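Local coordinates for cell division protein FtsZ 1 (Methanocaldococcus jannaschii, PDB 1W5A) that binds GTP, which it probably hydrolyses, and probably polymerises into the contractile ring that forms at the future division site and recruits other cell division proteins, at residues A156-P161 with E175-L180; L248-I253 with L275-D280; G281-L286 with V336-Q341; G230-D235 with I317-T322; G291-T296 with I323-E328. All coordinates share one frame; numbering follows the deposited sequence.

Interaction 1: A156-P161 with E175-L180; sequences AVVTLP and EGLERL. With GTP (guanosine-5'-triphosphate), chain C.
Val158 splits its two methyls between two leucines of the helix that runs back along its strand. CG1 meets Leu180 CD2 tip to tip at 3.9 Å, while the Val158 and Leu177 side chains meet at a slant, Val158 CG2 lying 3.9 Å from Leu177 CD1. On either side of this centre the strand continues the seam: the CB of Ala156 rests 4.3 Å from Leu180 CD2, and Leu160 CD1 approaches Leu177 CD2 at 4.2 Å. With CG anti to the backbone N in both Leu177 (chi1 -165°) and Leu180 (chi1 -166°), each leucine carries its methyls out from the helix to the strand. No hydrogen bond spans the two segments, and all five residues are buried, so the join is purely apolar. Leu131, from a loop, also touches Val158, Leu160 and Leu177. At the end of the strand, Pro161 reaches the nucleotide, its CA 3.6 Å from the ribose O2' of GTP. Strand 156-160 and helix 175-180 run nearly antiparallel, at 160°, with axes 10.5 Å apart, as expected within the beta-alpha-beta unit of strand 153-160, helix 167-183 and strand 186-191 of the Rossmann-like GTPase domain. Strand 186-191 pairs alongside and adds Leu187 and Val189 to the same apolar layer, whereas Val157 and Thr159, pointing away from this helix, pack on helix 207-227.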
# COMPACT_ATOMS: atom_id res chain seq x y z
N ALA A 156 0.99 5.49 -2.11
CA ALA A 156 1.31 5.32 -0.70
C ALA A 156 0.25 4.45 -0.02
O ALA A 156 -0.94 4.51 -0.34
CB ALA A 156 1.39 6.70 -0.01
N VAL A 157 0.72 3.62 0.91
CA VAL A 157 -0.16 2.76 1.69
C VAL A 157 0.29 3.02 3.11
O VAL A 157 1.36 2.57 3.53
CB VAL A 157 0.00 1.26 1.35
CG1 VAL A 157 -0.97 0.44 2.19
CG2 VAL A 157 -0.27 1.01 -0.14
N VAL A 158 -0.52 3.77 3.84
CA VAL A 158 -0.19 4.13 5.21
C VAL A 158 -1.32 3.82 6.19
O VAL A 158 -2.48 3.65 5.80
CB VAL A 158 0.14 5.63 5.30
CG1 VAL A 158 1.26 5.95 4.34
CG2 VAL A 158 -1.11 6.48 4.93
N THR A 159 -0.96 3.73 7.47
CA THR A 159 -1.94 3.46 8.51
C THR A 159 -2.09 4.66 9.43
O THR A 159 -1.18 5.46 9.57
CB THR A 159 -1.51 2.27 9.39
OG1 THR A 159 -0.35 2.63 10.13
CG2 THR A 159 -1.23 1.03 8.56
N LEU A 160 -3.26 4.77 10.04
CA LEU A 160 -3.54 5.84 10.99
C LEU A 160 -3.44 5.11 12.32
O LEU A 160 -3.76 3.93 12.40
CB LEU A 160 -4.95 6.40 10.76
CG LEU A 160 -5.10 7.72 9.99
CD1 LEU A 160 -4.02 7.87 8.93
CD2 LEU A 160 -6.48 7.77 9.37
N PRO A 161 -2.99 5.79 13.37
CA PRO A 161 -2.84 5.16 14.68
C PRO A 161 -4.13 4.77 15.40
O PRO A 161 -5.22 5.25 15.07
CB PRO A 161 -2.05 6.20 15.46
CG PRO A 161 -2.64 7.50 14.93
CD PRO A 161 -2.73 7.24 13.43
N GLU A 175 -2.09 15.40 9.91
CA GLU A 175 -1.35 16.50 9.31
C GLU A 175 -0.49 15.90 8.21
O GLU A 175 -0.45 16.41 7.08
CB GLU A 175 -0.48 17.19 10.36
CG GLU A 175 0.39 18.32 9.83
CD GLU A 175 -0.43 19.49 9.29
OE1 GLU A 175 -1.20 20.08 10.08
OE2 GLU A 175 -0.31 19.80 8.08
N GLY A 176 0.20 14.80 8.53
CA GLY A 176 1.05 14.16 7.55
C GLY A 176 0.23 13.59 6.40
O GLY A 176 0.70 13.53 5.25
N LEU A 177 -1.01 13.17 6.69
CA LEU A 177 -1.87 12.61 5.65
C LEU A 177 -2.23 13.71 4.67
O LEU A 177 -2.42 13.45 3.49
CB LEU A 177 -3.14 12.01 6.27
CG LEU A 177 -3.96 11.07 5.37
CD1 LEU A 177 -3.14 9.81 5.07
CD2 LEU A 177 -5.25 10.69 6.07
N GLU A 178 -2.30 14.94 5.18
CA GLU A 178 -2.63 16.12 4.36
C GLU A 178 -1.47 16.47 3.43
O GLU A 178 -1.68 16.76 2.25
CB GLU A 178 -2.95 17.31 5.27
CG GLU A 178 -3.26 18.61 4.54
CD GLU A 178 -4.58 18.55 3.77
OE1 GLU A 178 -5.61 18.19 4.38
OE2 GLU A 178 -4.58 18.87 2.56
N ARG A 179 -0.26 16.46 3.98
CA ARG A 179 0.93 16.76 3.18
C ARG A 179 1.13 15.68 2.13
O ARG A 179 1.42 15.97 0.96
CB ARG A 179 2.17 16.83 4.08
CG ARG A 179 2.41 18.17 4.73
CD ARG A 179 3.73 18.21 5.52
NE ARG A 179 3.59 17.73 6.90
CZ ARG A 179 3.90 16.51 7.33
NH1 ARG A 179 4.39 15.60 6.50
NH2 ARG A 179 3.74 16.19 8.62
N LEU A 180 0.94 14.44 2.54
CA LEU A 180 1.13 13.28 1.66
C LEU A 180 0.21 13.31 0.44
O LEU A 180 0.63 13.00 -0.67
CB LEU A 180 0.92 12.00 2.48
CG LEU A 180 1.35 10.63 1.95
CD1 LEU A 180 2.79 10.66 1.46
CD2 LEU A 180 1.19 9.62 3.09
PG GTP C . 10.02 8.20 15.21
O1G GTP C . 9.32 9.35 15.98
O2G GTP C . 10.27 7.00 16.15
O3G GTP C . 11.38 8.65 14.69
O3B GTP C . 9.03 7.81 13.92
PB GTP C . 8.68 6.34 13.25
O1B GTP C . 9.81 5.41 13.32
O2B GTP C . 8.14 6.68 11.87
O3A GTP C . 7.51 5.74 14.08
PA GTP C . 6.86 4.32 14.10
O1A GTP C . 7.42 3.53 15.24
O2A GTP C . 6.86 3.73 12.77
O5' GTP C . 5.35 4.72 14.60
C5' GTP C . 4.36 5.29 13.76
C4' GTP C . 3.02 4.61 13.96
O4' GTP C . 3.10 3.27 13.44
C3' GTP C . 2.61 4.45 15.43
O3' GTP C . 1.85 5.58 15.84
C2' GTP C . 1.71 3.21 15.39
O2' GTP C . 0.42 3.58 14.90
C1' GTP C . 2.36 2.39 14.28
N9 GTP C . 3.21 1.29 14.72
C8 GTP C . 4.36 1.37 15.50
N7 GTP C . 4.88 0.19 15.75
C5 GTP C . 4.28 -0.63 14.81
C6 GTP C . 4.58 -1.94 14.38
O6 GTP C . 5.50 -2.66 14.74
N1 GTP C . 3.70 -2.38 13.36
C2 GTP C . 2.71 -1.61 12.77
N2 GTP C . 1.97 -2.17 11.84
N3 GTP C . 2.39 -0.40 13.19
C4 GTP C . 3.25 0.07 14.14

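Interaction 2: L248-I253 with L275-D280; sequences LAMIGI and LDVDID
The peptide group joining Leu275 to Asp276 receives the terminal methyl of Met250, whose CE lies 3.6 Å from Asp276 N, on the N-H side but raised obliquely above the plane. The carboxylate of Asp276 leads away from this methyl and forms a salt bridge with Arg353, so the methionine meets the main chain and not the charge. Just before CE, the sulfur passes across Val277, with SD 3.8 Å from CG1. A bend at chi3 (77°) turns CE from the valine back to the peptide. Asp276 is the centre of an inverse gamma turn, closed by a weak bond from Val277 N to Leu275 O, and this turn curls the loop around the thioether. The loop thereby covers strand 249-256, an outer strand of the mixed sheet in the C-terminal domain. Cutting Met250 back to an alanine is likely to leave Val277 and the turn at Asp276 without the thioether they pack on, opening a gap between loop and sheet. Further along the strand, Leu275 CB sits 3.3 Å from Ile251 O and 4.3 Å from Gly252 CA. Ile251 itself points to the other side, where Val188 and helix 207-227 receive it.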
# COMPACT_ATOMS: atom_id res chain seq x y z
N LEU A 248 -7.67 9.58 -2.94
CA LEU A 248 -7.66 8.92 -1.64
C LEU A 248 -8.35 7.56 -1.81
O LEU A 248 -9.41 7.47 -2.44
CB LEU A 248 -8.42 9.81 -0.64
CG LEU A 248 -8.36 9.58 0.86
CD1 LEU A 248 -9.50 8.64 1.27
CD2 LEU A 248 -7.00 9.04 1.24
N ALA A 249 -7.73 6.50 -1.28
CA ALA A 249 -8.28 5.15 -1.39
C ALA A 249 -8.30 4.37 -0.07
O ALA A 249 -7.53 4.67 0.85
CB ALA A 249 -7.50 4.36 -2.43
N MET A 250 -9.18 3.38 0.01
CA MET A 250 -9.30 2.56 1.21
C MET A 250 -9.44 1.09 0.80
O MET A 250 -9.81 0.79 -0.34
CB MET A 250 -10.50 3.04 2.06
CG MET A 250 -10.24 4.40 2.69
SD MET A 250 -11.60 5.12 3.65
CE MET A 250 -11.46 4.16 5.16
N ILE A 251 -9.15 0.17 1.71
CA ILE A 251 -9.20 -1.24 1.35
C ILE A 251 -10.23 -2.06 2.11
O ILE A 251 -10.75 -1.65 3.15
CB ILE A 251 -7.82 -1.94 1.58
CG1 ILE A 251 -7.59 -2.15 3.08
CG2 ILE A 251 -6.68 -1.08 1.01
CD1 ILE A 251 -6.37 -3.01 3.42
N GLY A 252 -10.49 -3.24 1.57
CA GLY A 252 -11.40 -4.19 2.16
C GLY A 252 -10.70 -5.54 2.02
O GLY A 252 -10.09 -5.82 0.98
N ILE A 253 -10.75 -6.36 3.06
CA ILE A 253 -10.12 -7.67 3.01
C ILE A 253 -11.14 -8.71 3.45
O ILE A 253 -11.88 -8.52 4.41
CB ILE A 253 -8.90 -7.77 3.95
CG1 ILE A 253 -7.82 -6.76 3.54
CG2 ILE A 253 -8.32 -9.19 3.89
CD1 ILE A 253 -6.53 -6.84 4.37
N LEU A 275 -12.88 -0.54 5.15
CA LEU A 275 -13.45 0.19 4.03
C LEU A 275 -14.61 1.04 4.58
O LEU A 275 -15.75 0.91 4.15
CB LEU A 275 -13.97 -0.81 2.99
CG LEU A 275 -14.17 -0.37 1.54
CD1 LEU A 275 -14.81 -1.50 0.78
CD2 LEU A 275 -15.03 0.86 1.48
N ASP A 276 -14.30 1.90 5.54
CA ASP A 276 -15.34 2.72 6.14
C ASP A 276 -15.68 3.96 5.33
O ASP A 276 -15.18 5.05 5.59
CB ASP A 276 -14.92 3.10 7.56
CG ASP A 276 -16.00 3.86 8.30
OD1 ASP A 276 -17.17 3.41 8.28
OD2 ASP A 276 -15.66 4.89 8.90
N VAL A 277 -16.55 3.78 4.34
CA VAL A 277 -16.95 4.88 3.47
C VAL A 277 -17.92 4.43 2.39
O VAL A 277 -18.00 3.25 2.06
CB VAL A 277 -15.69 5.50 2.79
CG1 VAL A 277 -14.92 4.42 2.03
CG2 VAL A 277 -16.10 6.61 1.83
N ASP A 278 -18.67 5.39 1.84
CA ASP A 278 -19.60 5.08 0.76
C ASP A 278 -18.77 4.83 -0.48
O ASP A 278 -17.97 5.67 -0.87
CB ASP A 278 -20.55 6.25 0.49
CG ASP A 278 -21.67 6.34 1.51
OD1 ASP A 278 -22.34 5.31 1.74
OD2 ASP A 278 -21.89 7.44 2.06
N ILE A 279 -18.97 3.68 -1.11
CA ILE A 279 -18.22 3.34 -2.30
C ILE A 279 -18.98 3.61 -3.59
O ILE A 279 -18.42 3.49 -4.68
CB ILE A 279 -17.79 1.87 -2.26
CG1 ILE A 279 -19.03 0.98 -2.11
CG2 ILE A 279 -16.85 1.65 -1.09
CD1 ILE A 279 -18.72 -0.50 -2.10
N ASP A 280 -20.25 3.98 -3.47
CA ASP A 280 -21.09 4.26 -4.63
C ASP A 280 -20.53 5.39 -5.51
O ASP A 280 -20.76 5.41 -6.72
CB ASP A 280 -22.51 4.61 -4.17
CG ASP A 280 -22.55 5.85 -3.30
OD1 ASP A 280 -22.40 6.96 -3.84
OD2 ASP A 280 -22.71 5.71 -2.07

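Interaction 3: G281-L286 with V336-Q341; sequences GATGAL and VITGVQ
Leu286 and Val336 exchange two backbone hydrogen bonds, as an antiparallel hydrogen-bonded pair should. Leu286 N gives its proton to Val336 O at 3.0 Å, in the plane of that carbonyl, and Val336 N returns the bond to Leu286 O, also at 3.0 Å. Farther along, Thr338 N donates to Gly284 O at 3.1 Å; the bond is fairly straight at the hydrogen (161°), but the donor stands above the carbonyl plane. Past the regular pairing, Thr283 N makes a longer bond of 3.3 Å to Thr338 O. Between these bonds Ala285 faces Ile337 as a non-hydrogen-bonded pair, and Ala285 CB lies 3.7 Å from Ile337 CD1. Ile337 CG2, placed anti to the backbone N, reaches the CB of Ala282, a less well ordered residue. The opposite face of the pair carries Leu286, Val336 and Thr338. There Leu286 passes slantwise over Val336, its CD1 4.0 Å from Val336 CG1, and helix 207-227 covers Leu286 with Leu222 and Leu225. Gly339 has a positive phi of 62°, which suits a glycine, and Thr283 CG2 lies 3.8 Å from its CA. The two strands are the central pair of a four-stranded mixed sheet, flanked by strands 249-256 and 316-323, which forms the framework of the FtsZ C-terminal domain.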
# COMPACT_ATOMS: atom_id res chain seq x y z
N GLY A 281 -19.80 6.32 -4.90
CA GLY A 281 -19.24 7.42 -5.67
C GLY A 281 -17.82 7.11 -6.12
O GLY A 281 -17.17 7.93 -6.77
N ALA A 282 -17.36 5.91 -5.77
CA ALA A 282 -16.01 5.46 -6.11
C ALA A 282 -15.74 5.55 -7.61
O ALA A 282 -16.51 5.05 -8.43
CB ALA A 282 -15.81 4.04 -5.63
N THR A 283 -14.61 6.17 -7.95
CA THR A 283 -14.20 6.36 -9.33
C THR A 283 -13.57 5.10 -9.93
O THR A 283 -13.58 4.92 -11.15
CB THR A 283 -13.19 7.53 -9.42
OG1 THR A 283 -13.31 8.17 -10.69
CG2 THR A 283 -11.75 7.03 -9.23
N GLY A 284 -13.03 4.24 -9.07
CA GLY A 284 -12.40 3.02 -9.57
C GLY A 284 -12.07 1.99 -8.50
O GLY A 284 -12.34 2.18 -7.32
N ALA A 285 -11.47 0.89 -8.93
CA ALA A 285 -11.12 -0.17 -7.99
C ALA A 285 -10.10 -1.14 -8.55
O ALA A 285 -10.04 -1.37 -9.75
CB ALA A 285 -12.38 -0.94 -7.56
N LEU A 286 -9.29 -1.68 -7.66
CA LEU A 286 -8.28 -2.67 -8.00
C LEU A 286 -8.69 -3.87 -7.16
O LEU A 286 -8.84 -3.75 -5.94
CB LEU A 286 -6.89 -2.18 -7.60
CG LEU A 286 -6.35 -0.96 -8.35
CD1 LEU A 286 -5.82 0.05 -7.36
CD2 LEU A 286 -5.25 -1.39 -9.30
N VAL A 336 -9.47 -2.52 -3.26
CA VAL A 336 -8.92 -1.18 -3.14
C VAL A 336 -9.87 -0.24 -3.88
O VAL A 336 -9.98 -0.30 -5.10
CB VAL A 336 -7.50 -1.09 -3.76
CG1 VAL A 336 -6.90 0.29 -3.47
CG2 VAL A 336 -6.60 -2.18 -3.18
N ILE A 337 -10.57 0.59 -3.13
CA ILE A 337 -11.52 1.53 -3.73
C ILE A 337 -10.90 2.92 -3.80
O ILE A 337 -10.56 3.52 -2.77
CB ILE A 337 -12.83 1.58 -2.92
CG1 ILE A 337 -13.42 0.18 -2.75
CG2 ILE A 337 -13.83 2.45 -3.60
CD1 ILE A 337 -13.48 -0.64 -4.03
N THR A 338 -10.75 3.44 -5.01
CA THR A 338 -10.12 4.74 -5.21
C THR A 338 -11.11 5.88 -5.44
O THR A 338 -12.30 5.64 -5.66
CB THR A 338 -9.16 4.69 -6.41
OG1 THR A 338 -9.91 4.40 -7.59
CG2 THR A 338 -8.13 3.60 -6.22
N GLY A 339 -10.61 7.11 -5.39
CA GLY A 339 -11.44 8.28 -5.61
C GLY A 339 -12.58 8.49 -4.62
O GLY A 339 -13.66 8.93 -5.03
N VAL A 340 -12.36 8.20 -3.35
CA VAL A 340 -13.41 8.37 -2.35
C VAL A 340 -13.17 9.55 -1.43
O VAL A 340 -13.77 9.62 -0.36
CB VAL A 340 -13.55 7.12 -1.44
CG1 VAL A 340 -13.84 5.89 -2.27
CG2 VAL A 340 -12.27 6.94 -0.62
N GLN A 341 -12.31 10.48 -1.84
CA GLN A 341 -12.00 11.65 -1.01
C GLN A 341 -13.16 12.60 -0.80
O GLN A 341 -13.19 13.36 0.17
CB GLN A 341 -10.82 12.43 -1.59
CG GLN A 341 -11.05 12.95 -2.99
CD GLN A 341 -10.46 12.04 -4.05
OE1 GLN A 341 -10.55 10.81 -3.96
NE2 GLN A 341 -9.85 12.64 -5.07

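Interaction 4: G230-D235 with I317-T322; sequences GLINVD and IIWGAT
Leu231 N donates to Ala321 O in a short, straight hydrogen bond of 2.7 Å, arriving nearly along the C=O axis. It is the one direct hydrogen bond between the loop and the strand, and two waters extend it. Water 1 accepts from Ala321 N at 2.8 Å and also binds Ile232 O. Water 2 donates to Trp319 O at 2.7 Å. It donates to Asn233 O as well. The loop thus follows the strand at a short distance without pairing with it fully. Gly230 lies close in, its CA 3.1 Å from Ala321 O and 3.8 Å from Thr322 CG2, where a side chain would find no place. The chief apolar contact is Ile232 on Trp319. Although the CB of Trp319 points away from the loop, a chi1 of 63° sets the indole between backbone N and carbonyl carbon, and its benzo ring turns back to the isoleucine. Ile232 CG2 makes a CH-pi contact over the face, 4.2 Å from the six-membered ring centroid, while CD1 comes within 3.3 Å of CH2; water 2 lies over that same face. Replacing Trp319 by an alanine would probably strip Ile232 of its aromatic support and let its side chain turn more freely. At the far end the Val234 and Ile318 side chains cross at about a right angle, their CG2 atoms 3.6 Å apart. Around these pairs, strand 284-291 borders strand 316-323, helix 297-308 packs on Trp319 through Ala300 and Val304, and helix 236-243 adjoins Val234 and Ile318.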
# COMPACT_ATOMS: atom_id res chain seq x y z
N GLY A 230 -0.82 -14.68 -13.03
CA GLY A 230 -2.06 -15.22 -12.51
C GLY A 230 -2.90 -15.89 -13.58
O GLY A 230 -2.42 -16.17 -14.68
N LEU A 231 -4.16 -16.15 -13.25
CA LEU A 231 -5.07 -16.80 -14.17
C LEU A 231 -5.49 -15.84 -15.27
O LEU A 231 -6.10 -16.25 -16.25
CB LEU A 231 -6.31 -17.33 -13.44
CG LEU A 231 -6.01 -18.34 -12.32
CD1 LEU A 231 -7.31 -18.97 -11.86
CD2 LEU A 231 -5.03 -19.43 -12.81
N ILE A 232 -5.17 -14.57 -15.09
CA ILE A 232 -5.50 -13.56 -16.08
C ILE A 232 -4.45 -12.46 -16.03
O ILE A 232 -3.85 -12.21 -14.99
CB ILE A 232 -6.90 -12.95 -15.83
CG1 ILE A 232 -7.35 -12.17 -17.06
CG2 ILE A 232 -6.87 -12.03 -14.63
CD1 ILE A 232 -8.78 -11.66 -16.97
N ASN A 233 -4.22 -11.81 -17.16
CA ASN A 233 -3.23 -10.75 -17.25
C ASN A 233 -3.74 -9.39 -16.78
O ASN A 233 -4.81 -8.94 -17.18
CB ASN A 233 -2.74 -10.65 -18.70
CG ASN A 233 -1.82 -9.46 -18.93
OD1 ASN A 233 -1.52 -9.12 -20.07
ND2 ASN A 233 -1.36 -8.84 -17.85
N VAL A 234 -2.96 -8.74 -15.92
CA VAL A 234 -3.30 -7.41 -15.45
C VAL A 234 -2.32 -6.53 -16.23
O VAL A 234 -1.11 -6.72 -16.16
CB VAL A 234 -3.10 -7.25 -13.91
CG1 VAL A 234 -1.65 -7.48 -13.54
CG2 VAL A 234 -3.52 -5.86 -13.46
N ASP A 235 -2.84 -5.58 -16.99
CA ASP A 235 -2.00 -4.71 -17.79
C ASP A 235 -1.50 -3.52 -16.98
O ASP A 235 -2.27 -2.85 -16.31
CB ASP A 235 -2.78 -4.22 -19.01
CG ASP A 235 -1.91 -3.46 -19.97
OD1 ASP A 235 -0.98 -4.07 -20.54
OD2 ASP A 235 -2.15 -2.25 -20.15
N ILE A 317 -12.47 -0.75 -13.24
CA ILE A 317 -12.09 -1.85 -12.38
C ILE A 317 -10.95 -2.67 -12.97
O ILE A 317 -11.08 -3.22 -14.06
CB ILE A 317 -13.26 -2.81 -12.15
CG1 ILE A 317 -14.42 -2.07 -11.50
CG2 ILE A 317 -12.81 -3.99 -11.32
CD1 ILE A 317 -15.68 -2.91 -11.36
N ILE A 318 -9.86 -2.76 -12.23
CA ILE A 318 -8.72 -3.56 -12.66
C ILE A 318 -8.70 -4.76 -11.72
O ILE A 318 -8.84 -4.59 -10.51
CB ILE A 318 -7.43 -2.77 -12.53
CG1 ILE A 318 -7.45 -1.61 -13.52
CG2 ILE A 318 -6.25 -3.69 -12.79
CD1 ILE A 318 -6.30 -0.68 -13.34
N TRP A 319 -8.54 -5.96 -12.26
CA TRP A 319 -8.53 -7.13 -11.40
C TRP A 319 -7.61 -8.24 -11.86
O TRP A 319 -7.30 -8.36 -13.05
CB TRP A 319 -9.95 -7.71 -11.27
CG TRP A 319 -10.51 -8.20 -12.57
CD1 TRP A 319 -11.02 -7.44 -13.58
CD2 TRP A 319 -10.57 -9.56 -13.02
NE1 TRP A 319 -11.39 -8.24 -14.64
CE2 TRP A 319 -11.14 -9.54 -14.32
CE3 TRP A 319 -10.21 -10.79 -12.45
CZ2 TRP A 319 -11.34 -10.71 -15.07
CZ3 TRP A 319 -10.41 -11.95 -13.19
CH2 TRP A 319 -10.97 -11.90 -14.49
N GLY A 320 -7.18 -9.07 -10.92
CA GLY A 320 -6.31 -10.19 -11.23
C GLY A 320 -6.63 -11.34 -10.30
O GLY A 320 -7.37 -11.16 -9.32
N ALA A 321 -6.09 -12.52 -10.58
CA ALA A 321 -6.32 -13.70 -9.76
C ALA A 321 -5.07 -14.56 -9.80
O ALA A 321 -4.67 -15.05 -10.86
CB ALA A 321 -7.53 -14.49 -10.29
N THR A 322 -4.45 -14.75 -8.64
CA THR A 322 -3.24 -15.54 -8.57
C THR A 322 -3.36 -16.70 -7.60
O THR A 322 -4.23 -16.71 -6.72
CB THR A 322 -2.04 -14.64 -8.17
OG1 THR A 322 -2.22 -14.13 -6.84
CG2 THR A 322 -1.92 -13.46 -9.15
O HOH W 1 -4.00 -12.17 -12.40
O HOH W 2 -7.50 -8.77 -15.69

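Interaction 5: G291-T296 with I323-E328; sequences GPEDLT and IDENLE
Gly291 and Ile323 form a parallel beta bridge at one end of the mixed sheet, where strands 284-291 and 316-323 give way to turns. One of its bonds runs from Asp324 N to Gly291 O, 2.8 Å long and nearly straight at 166°; Gly291 N pairs with Thr322. The glycine side enters a type I turn from Pro292 to Leu295. The other makes an Asx turn, Asp324 OD1 accepting from Asn326 N at 3.0 Å with the donor above the carboxylate plane. This second turn brings Leu327 back to the glycine, its CD2 3.3 Å from Gly291 CA. Pro292 CB rests 3.2 Å from Glu328 O. Ile323 places CG1 3.7 Å from Pro292 O, while its CG2 packs along the base of the Glu293 side chain. Beyond it, Glu293 and Glu325 extend outward and meet, OE2 of Glu293 3.2 Å from OE1 of Glu325, with the carboxylate planes 73° apart. A crystal neighbour touches Glu293 and may help to place it. Such close acidic groups would probably repel each other, so the pair probably relies on solvent, a counter-ion or a raised pKa, and cohesion comes from the backbone bonds and the apolar residues beneath.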
# COMPACT_ATOMS: atom_id res chain seq x y z
N GLY A 291 -6.11 -17.39 -4.23
CA GLY A 291 -6.65 -18.65 -3.78
C GLY A 291 -5.68 -19.80 -3.97
O GLY A 291 -4.55 -19.59 -4.44
N PRO A 292 -6.08 -21.02 -3.59
CA PRO A 292 -5.21 -22.19 -3.73
C PRO A 292 -5.18 -22.61 -5.20
O PRO A 292 -5.65 -21.87 -6.07
CB PRO A 292 -5.88 -23.22 -2.83
CG PRO A 292 -7.33 -22.91 -3.00
CD PRO A 292 -7.36 -21.39 -2.96
N GLU A 293 -4.66 -23.80 -5.47
CA GLU A 293 -4.55 -24.28 -6.84
C GLU A 293 -5.89 -24.52 -7.54
O GLU A 293 -5.97 -24.46 -8.77
CB GLU A 293 -3.69 -25.55 -6.86
CG GLU A 293 -2.39 -25.36 -6.10
CD GLU A 293 -1.45 -26.53 -6.22
OE1 GLU A 293 -1.93 -27.69 -6.16
OE2 GLU A 293 -0.22 -26.30 -6.36
N ASP A 294 -6.94 -24.78 -6.77
CA ASP A 294 -8.25 -25.01 -7.38
C ASP A 294 -9.01 -23.74 -7.74
O ASP A 294 -10.16 -23.80 -8.15
CB ASP A 294 -9.13 -25.90 -6.48
CG ASP A 294 -9.12 -25.47 -5.02
OD1 ASP A 294 -9.23 -24.26 -4.74
OD2 ASP A 294 -9.00 -26.36 -4.14
N LEU A 295 -8.35 -22.58 -7.58
CA LEU A 295 -8.98 -21.30 -7.91
C LEU A 295 -9.29 -21.24 -9.40
O LEU A 295 -8.41 -21.51 -10.22
CB LEU A 295 -8.05 -20.12 -7.56
CG LEU A 295 -8.53 -18.76 -8.08
CD1 LEU A 295 -9.80 -18.35 -7.35
CD2 LEU A 295 -7.45 -17.72 -7.90
N THR A 296 -10.52 -20.88 -9.74
CA THR A 296 -10.93 -20.78 -11.14
C THR A 296 -11.21 -19.34 -11.54
O THR A 296 -11.52 -18.49 -10.70
CB THR A 296 -12.20 -21.60 -11.43
OG1 THR A 296 -13.34 -20.92 -10.90
CG2 THR A 296 -12.10 -23.00 -10.82
N ILE A 323 -2.50 -17.70 -7.77
CA ILE A 323 -2.49 -18.86 -6.90
C ILE A 323 -1.48 -18.62 -5.79
O ILE A 323 -0.37 -18.15 -6.04
CB ILE A 323 -2.08 -20.15 -7.67
CG1 ILE A 323 -3.23 -20.66 -8.54
CG2 ILE A 323 -1.69 -21.23 -6.67
CD1 ILE A 323 -3.66 -19.73 -9.64
N ASP A 324 -1.87 -18.94 -4.57
CA ASP A 324 -1.00 -18.80 -3.40
C ASP A 324 -0.97 -20.17 -2.74
O ASP A 324 -1.94 -20.55 -2.08
CB ASP A 324 -1.59 -17.77 -2.43
CG ASP A 324 -0.68 -17.50 -1.25
OD1 ASP A 324 0.28 -18.27 -1.04
OD2 ASP A 324 -0.93 -16.51 -0.53
N GLU A 325 0.12 -20.91 -2.92
CA GLU A 325 0.20 -22.25 -2.34
C GLU A 325 0.08 -22.32 -0.82
O GLU A 325 -0.09 -23.41 -0.27
CB GLU A 325 1.48 -22.96 -2.79
CG GLU A 325 1.40 -23.55 -4.20
CD GLU A 325 2.56 -24.48 -4.50
OE1 GLU A 325 2.61 -25.03 -5.62
OE2 GLU A 325 3.43 -24.65 -3.62
N ASN A 326 0.17 -21.18 -0.15
CA ASN A 326 0.04 -21.16 1.31
C ASN A 326 -1.41 -20.91 1.71
O ASN A 326 -1.68 -20.44 2.81
CB ASN A 326 0.93 -20.06 1.92
CG ASN A 326 2.40 -20.24 1.59
OD1 ASN A 326 2.95 -21.33 1.70
ND2 ASN A 326 3.04 -19.15 1.18
N LEU A 327 -2.35 -21.24 0.82
CA LEU A 327 -3.76 -21.01 1.11
C LEU A 327 -4.59 -22.24 1.44
O LEU A 327 -5.67 -22.12 2.03
CB LEU A 327 -4.39 -20.25 -0.06
CG LEU A 327 -4.62 -18.75 0.19
CD1 LEU A 327 -3.45 -18.15 0.94
CD2 LEU A 327 -4.84 -18.05 -1.13
N GLU A 328 -4.10 -23.42 1.09
CA GLU A 328 -4.82 -24.66 1.38
C GLU A 328 -6.13 -24.74 0.60
O GLU A 328 -6.19 -25.34 -0.47
CB GLU A 328 -5.10 -24.77 2.88
CG GLU A 328 -3.87 -24.72 3.77
CD GLU A 328 -4.21 -24.77 5.25
OE1 GLU A 328 -4.84 -25.75 5.69
OE2 GLU A 328 -3.84 -23.82 5.97

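In the fold
Interaction 1 belongs to the GTPase domain and is buried and wholly apolar, its centre about 28 Å from that of interaction 4 and 33 Å from that of interaction 5. The other four gather round one mixed sheet. Interaction 3, also buried, supplies the hydrogen-bonded middle of that sheet; interaction 2 touches it through the pairing of Met250 O with Ile337 N, and covers an outer strand by side-chain packing. Across the sheet, Ala285 O probably bonds Ile318 N, joining interaction 3 to interaction 4. Interactions 4 and 5, which touch through Leu231 and a probable backbone bond between Thr322 O and Gly291 N, are only partly buried: waters enter the former and opposed carboxylates the latter.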